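Local structure of alcohol dehydrogenase (Thermus sp., 4CPD) at residues A[132-136]-A[296-300]; A[146-150]-A[302-306]. The protein binds zinc and NAD and probably catalyses the NAD-dependent oxidation of alcohols, as a member of the zinc-containing medium-chain alcohol dehydrogenases. All blocks are in the same frame, centred on the assembly; numbering follows the deposited sequence.

Overall arrangement
From the N terminus the chain first builds most of the GroES-like part, passing the four-cysteine zinc site, and reaches helix 131-134, strand 136-137 and helix 144-147. It next runs through the six-stranded parallel sheet of the Rossmann-type part and returns along helix 295-307. That helix closes both loops: its beginning meets 132-136 in contact 1, about 160 residues on, and its later turns meet 146-150 in contact 2, about 152 residues on. The segments alternate, so the loops cross. Both contacts thus fasten this helix of the nucleotide-binding part to the end of the GroES-like part and the chain just after it. Their centres are 11 Å apart, and R136 CB packs on L303 CD1 at 3.7 Å.

Contact 1 (A[132-136]-A[296-300]); sequences NVNLR and HLYID
R136 and D300 carry the charge of this contact. The guanidinium takes the carboxylate side-on: NE of R136 donates to OD1 of D300 at 2.8 Å, and NH2 of R136 to OD2 of D300 at 3.3 Å. Both oxygens are met on their syn sides, but the two planes are 36° apart, a twisted pair. The third nitrogen turns back to its own segment, where NH1 of R136 bonds to O of V133 at 3.2 Å and to O of L135 at 3.1 Å, each time from above the carbonyl plane. A bend at chi2 (-64°) folds the chain of R136 and lets the group serve both sides. A methionine in its place would probably leave the D300 carboxylate without its cation and the V133 and L135 carbonyls without this donor.

Van der Waals contacts follow. CG2 of I299 lies over one guanidinium face, 4.0 Å from CZ of R136. The one hydrocarbon pair is CG1 of V133 with CD2 of H296, at 4.0 Å. O of V133 lies at the edge of the H296 ring, in its plane, and the rings of H86 and Y100 also meet that ring.

The contact thus joins the GroES-like part, where the V133 side chain lies about 7 Å from the zinc of the four-cysteine site, to helix 295-307, which follows the last strand of the Rossmann-type sheet.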
# COMPACT_ATOMS: atom_id res chain seq x y z
N ASN A 132 -7.87 10.30 -28.43
CA ASN A 132 -6.86 9.27 -28.62
C ASN A 132 -6.51 8.55 -27.33
O ASN A 132 -6.18 7.37 -27.36
CB ASN A 132 -5.57 9.83 -29.23
CG ASN A 132 -4.97 11.00 -28.42
OD1 ASN A 132 -5.66 11.97 -28.06
ND2 ASN A 132 -3.66 10.91 -28.15
N VAL A 133 -6.57 9.26 -26.21
CA VAL A 133 -6.31 8.67 -24.90
C VAL A 133 -7.59 8.30 -24.16
O VAL A 133 -7.66 7.28 -23.48
CB VAL A 133 -5.54 9.71 -24.05
CG1 VAL A 133 -5.39 9.25 -22.62
CG2 VAL A 133 -4.19 9.99 -24.67
N ASN A 134 -8.60 9.16 -24.28
CA ASN A 134 -9.76 9.11 -23.40
C ASN A 134 -11.02 8.41 -23.91
O ASN A 134 -12.06 8.51 -23.26
CB ASN A 134 -10.11 10.53 -23.02
CG ASN A 134 -8.97 11.22 -22.31
OD1 ASN A 134 -8.41 12.22 -22.77
ND2 ASN A 134 -8.61 10.68 -21.18
N LEU A 135 -10.93 7.71 -25.05
CA LEU A 135 -12.08 6.94 -25.57
C LEU A 135 -11.71 5.53 -25.98
O LEU A 135 -10.55 5.24 -26.31
CB LEU A 135 -12.71 7.63 -26.78
CG LEU A 135 -13.54 8.89 -26.60
CD1 LEU A 135 -14.17 9.34 -27.91
CD2 LEU A 135 -14.62 8.70 -25.54
N ARG A 136 -12.71 4.64 -25.95
CA ARG A 136 -12.58 3.31 -26.54
C ARG A 136 -13.79 2.96 -27.40
O ARG A 136 -14.94 3.17 -26.97
CB ARG A 136 -12.41 2.23 -25.47
CG ARG A 136 -11.15 2.34 -24.66
CD ARG A 136 -9.93 2.13 -25.53
NE ARG A 136 -8.71 2.03 -24.73
CZ ARG A 136 -8.10 3.06 -24.13
NH1 ARG A 136 -8.57 4.29 -24.19
NH2 ARG A 136 -7.00 2.84 -23.45
N HIS A 296 -8.08 4.24 -17.07
CA HIS A 296 -7.41 3.95 -18.35
C HIS A 296 -6.56 2.69 -18.29
O HIS A 296 -6.43 2.00 -19.27
CB HIS A 296 -6.50 5.09 -18.76
CG HIS A 296 -7.19 6.42 -18.84
ND1 HIS A 296 -7.68 7.07 -17.73
CD2 HIS A 296 -7.46 7.21 -19.90
CE1 HIS A 296 -8.22 8.21 -18.10
NE2 HIS A 296 -8.11 8.32 -19.41
N LEU A 297 -5.97 2.42 -17.12
CA LEU A 297 -5.10 1.29 -16.98
C LEU A 297 -5.88 -0.02 -17.16
O LEU A 297 -5.32 -0.96 -17.66
CB LEU A 297 -4.41 1.33 -15.60
CG LEU A 297 -3.21 0.36 -15.47
CD1 LEU A 297 -2.12 0.74 -16.43
CD2 LEU A 297 -2.67 0.35 -14.04
N TYR A 298 -7.16 -0.04 -16.77
CA TYR A 298 -7.96 -1.25 -16.70
C TYR A 298 -9.04 -1.37 -17.76
O TYR A 298 -9.55 -2.44 -17.99
CB TYR A 298 -8.62 -1.30 -15.33
CG TYR A 298 -7.61 -1.19 -14.21
CD1 TYR A 298 -6.67 -2.20 -14.02
CD2 TYR A 298 -7.59 -0.10 -13.35
CE1 TYR A 298 -5.74 -2.12 -13.02
CE2 TYR A 298 -6.65 -0.01 -12.35
CZ TYR A 298 -5.73 -1.01 -12.19
OH TYR A 298 -4.81 -0.95 -11.21
N ILE A 299 -9.40 -0.27 -18.40
CA ILE A 299 -10.60 -0.25 -19.23
C ILE A 299 -10.59 -1.29 -20.35
O ILE A 299 -11.62 -1.84 -20.65
CB ILE A 299 -10.84 1.15 -19.80
CG1 ILE A 299 -12.25 1.26 -20.36
CG2 ILE A 299 -9.83 1.48 -20.89
CD1 ILE A 299 -12.65 2.68 -20.65
N ASP A 300 -9.45 -1.59 -20.95
CA ASP A 300 -9.41 -2.54 -22.07
C ASP A 300 -9.77 -3.94 -21.60
O ASP A 300 -10.55 -4.63 -22.27
CB ASP A 300 -8.06 -2.50 -22.79
CG ASP A 300 -7.80 -1.15 -23.47
OD1 ASP A 300 -8.61 -0.75 -24.32
OD2 ASP A 300 -6.82 -0.43 -23.13

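Contact 2 (A[146-150]-A[302-306]); sequences RAIFA and VLALL
The backbones of 146-150 and 302-306 approach with A150 CA 6.2 Å from V302 CA and A147 CA 6.9 Å from L306 CA, so that one segment is met in reverse order by the other. A150 points its methyl at the helix, and the small side chain suits the close approach of the backbones. CB of A150 touches three side chains there: CD2 of L303 at 3.7 Å, CG1 of V302 at 3.9 Å, and CD1 of L306. With chi1 at 168°, CG1 of V302 swings away from the backbone N and ends against the A150 methyl. V302 is also touched by L154, S155 and Y158 of helix 153-163, and L154 reaches L306 as well.

At the other end the R146 chain runs antiparallel alongside the L306 side chain. CD of R146 is 3.7 Å from CB of L306, and CG of R146 lies near CD2 of L306. NE of R146 comes to 3.2 Å from O of L306, obliquely to the guanidinium.

Segment 146-150, which ends two residues ahead of the zinc ligand D152, is joined here to helix 295-307, next after strand 286-290 of the Rossmann-type sheet. Chemically this is an apolar join bordered by one charged side chain: methyls and methylenes bury the inner surface, while the arginine covers L306 with its carbon chain and its guanidinium is paired with the E314 carboxylate.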
# COMPACT_ATOMS: atom_id res chain seq x y z
N ARG A 146 -24.45 -2.06 -21.02
CA ARG A 146 -23.43 -2.84 -20.31
C ARG A 146 -22.13 -2.05 -20.32
O ARG A 146 -21.49 -1.91 -19.29
CB ARG A 146 -23.20 -4.21 -20.96
CG ARG A 146 -22.65 -5.25 -20.00
CD ARG A 146 -21.87 -6.38 -20.67
NE ARG A 146 -22.52 -7.65 -21.12
CZ ARG A 146 -23.56 -8.30 -20.59
NH1 ARG A 146 -24.25 -7.85 -19.55
NH2 ARG A 146 -23.93 -9.43 -21.14
N ALA A 147 -21.78 -1.53 -21.50
CA ALA A 147 -20.50 -0.86 -21.71
C ALA A 147 -20.30 0.34 -20.81
O ALA A 147 -19.16 0.63 -20.39
CB ALA A 147 -20.32 -0.42 -23.16
N ILE A 148 -21.37 1.07 -20.52
CA ILE A 148 -21.20 2.35 -19.83
C ILE A 148 -20.42 2.22 -18.52
O ILE A 148 -19.64 3.08 -18.17
CB ILE A 148 -22.53 3.08 -19.63
CG1 ILE A 148 -22.30 4.44 -18.96
CG2 ILE A 148 -23.51 2.27 -18.80
CD1 ILE A 148 -23.49 5.36 -19.06
N PHE A 149 -20.57 1.10 -17.85
CA PHE A 149 -19.94 0.86 -16.55
C PHE A 149 -18.41 0.80 -16.59
O PHE A 149 -17.73 1.16 -15.61
CB PHE A 149 -20.51 -0.38 -15.94
CG PHE A 149 -21.96 -0.25 -15.62
CD1 PHE A 149 -22.93 -0.49 -16.56
CD2 PHE A 149 -22.35 0.21 -14.40
CE1 PHE A 149 -24.27 -0.33 -16.26
CE2 PHE A 149 -23.69 0.36 -14.08
CZ PHE A 149 -24.66 0.09 -15.02
N ALA A 150 -17.88 0.42 -17.74
CA ALA A 150 -16.44 0.38 -17.94
C ALA A 150 -15.77 1.74 -17.73
O ALA A 150 -14.58 1.80 -17.35
CB ALA A 150 -16.12 -0.14 -19.32
N VAL A 302 -11.50 -4.63 -18.88
CA VAL A 302 -12.89 -4.63 -18.40
C VAL A 302 -13.84 -4.82 -19.58
O VAL A 302 -14.70 -5.68 -19.56
CB VAL A 302 -13.20 -3.34 -17.63
CG1 VAL A 302 -14.69 -3.19 -17.37
CG2 VAL A 302 -12.44 -3.35 -16.31
N LEU A 303 -13.64 -4.05 -20.63
CA LEU A 303 -14.39 -4.23 -21.87
C LEU A 303 -14.35 -5.69 -22.41
O LEU A 303 -15.38 -6.25 -22.79
CB LEU A 303 -13.89 -3.27 -22.96
CG LEU A 303 -14.22 -1.80 -22.72
CD1 LEU A 303 -13.60 -0.87 -23.77
CD2 LEU A 303 -15.71 -1.58 -22.69
N ALA A 304 -13.18 -6.30 -22.46
CA ALA A 304 -13.11 -7.67 -22.93
C ALA A 304 -14.00 -8.59 -22.05
O ALA A 304 -14.64 -9.51 -22.54
CB ALA A 304 -11.65 -8.14 -22.97
N LEU A 305 -14.05 -8.32 -20.75
CA LEU A 305 -14.85 -9.14 -19.86
C LEU A 305 -16.35 -8.89 -20.10
O LEU A 305 -17.18 -9.82 -20.04
CB LEU A 305 -14.49 -8.88 -18.39
CG LEU A 305 -13.18 -9.44 -17.85
CD1 LEU A 305 -12.92 -8.85 -16.49
CD2 LEU A 305 -13.22 -10.94 -17.70
N LEU A 306 -16.70 -7.63 -20.34
CA LEU A 306 -18.09 -7.26 -20.56
C LEU A 306 -18.56 -7.89 -21.87
O LEU A 306 -19.60 -8.54 -21.94
CB LEU A 306 -18.21 -5.76 -20.63
CG LEU A 306 -18.02 -5.03 -19.30
CD1 LEU A 306 -18.00 -3.53 -19.54
CD2 LEU A 306 -19.14 -5.36 -18.34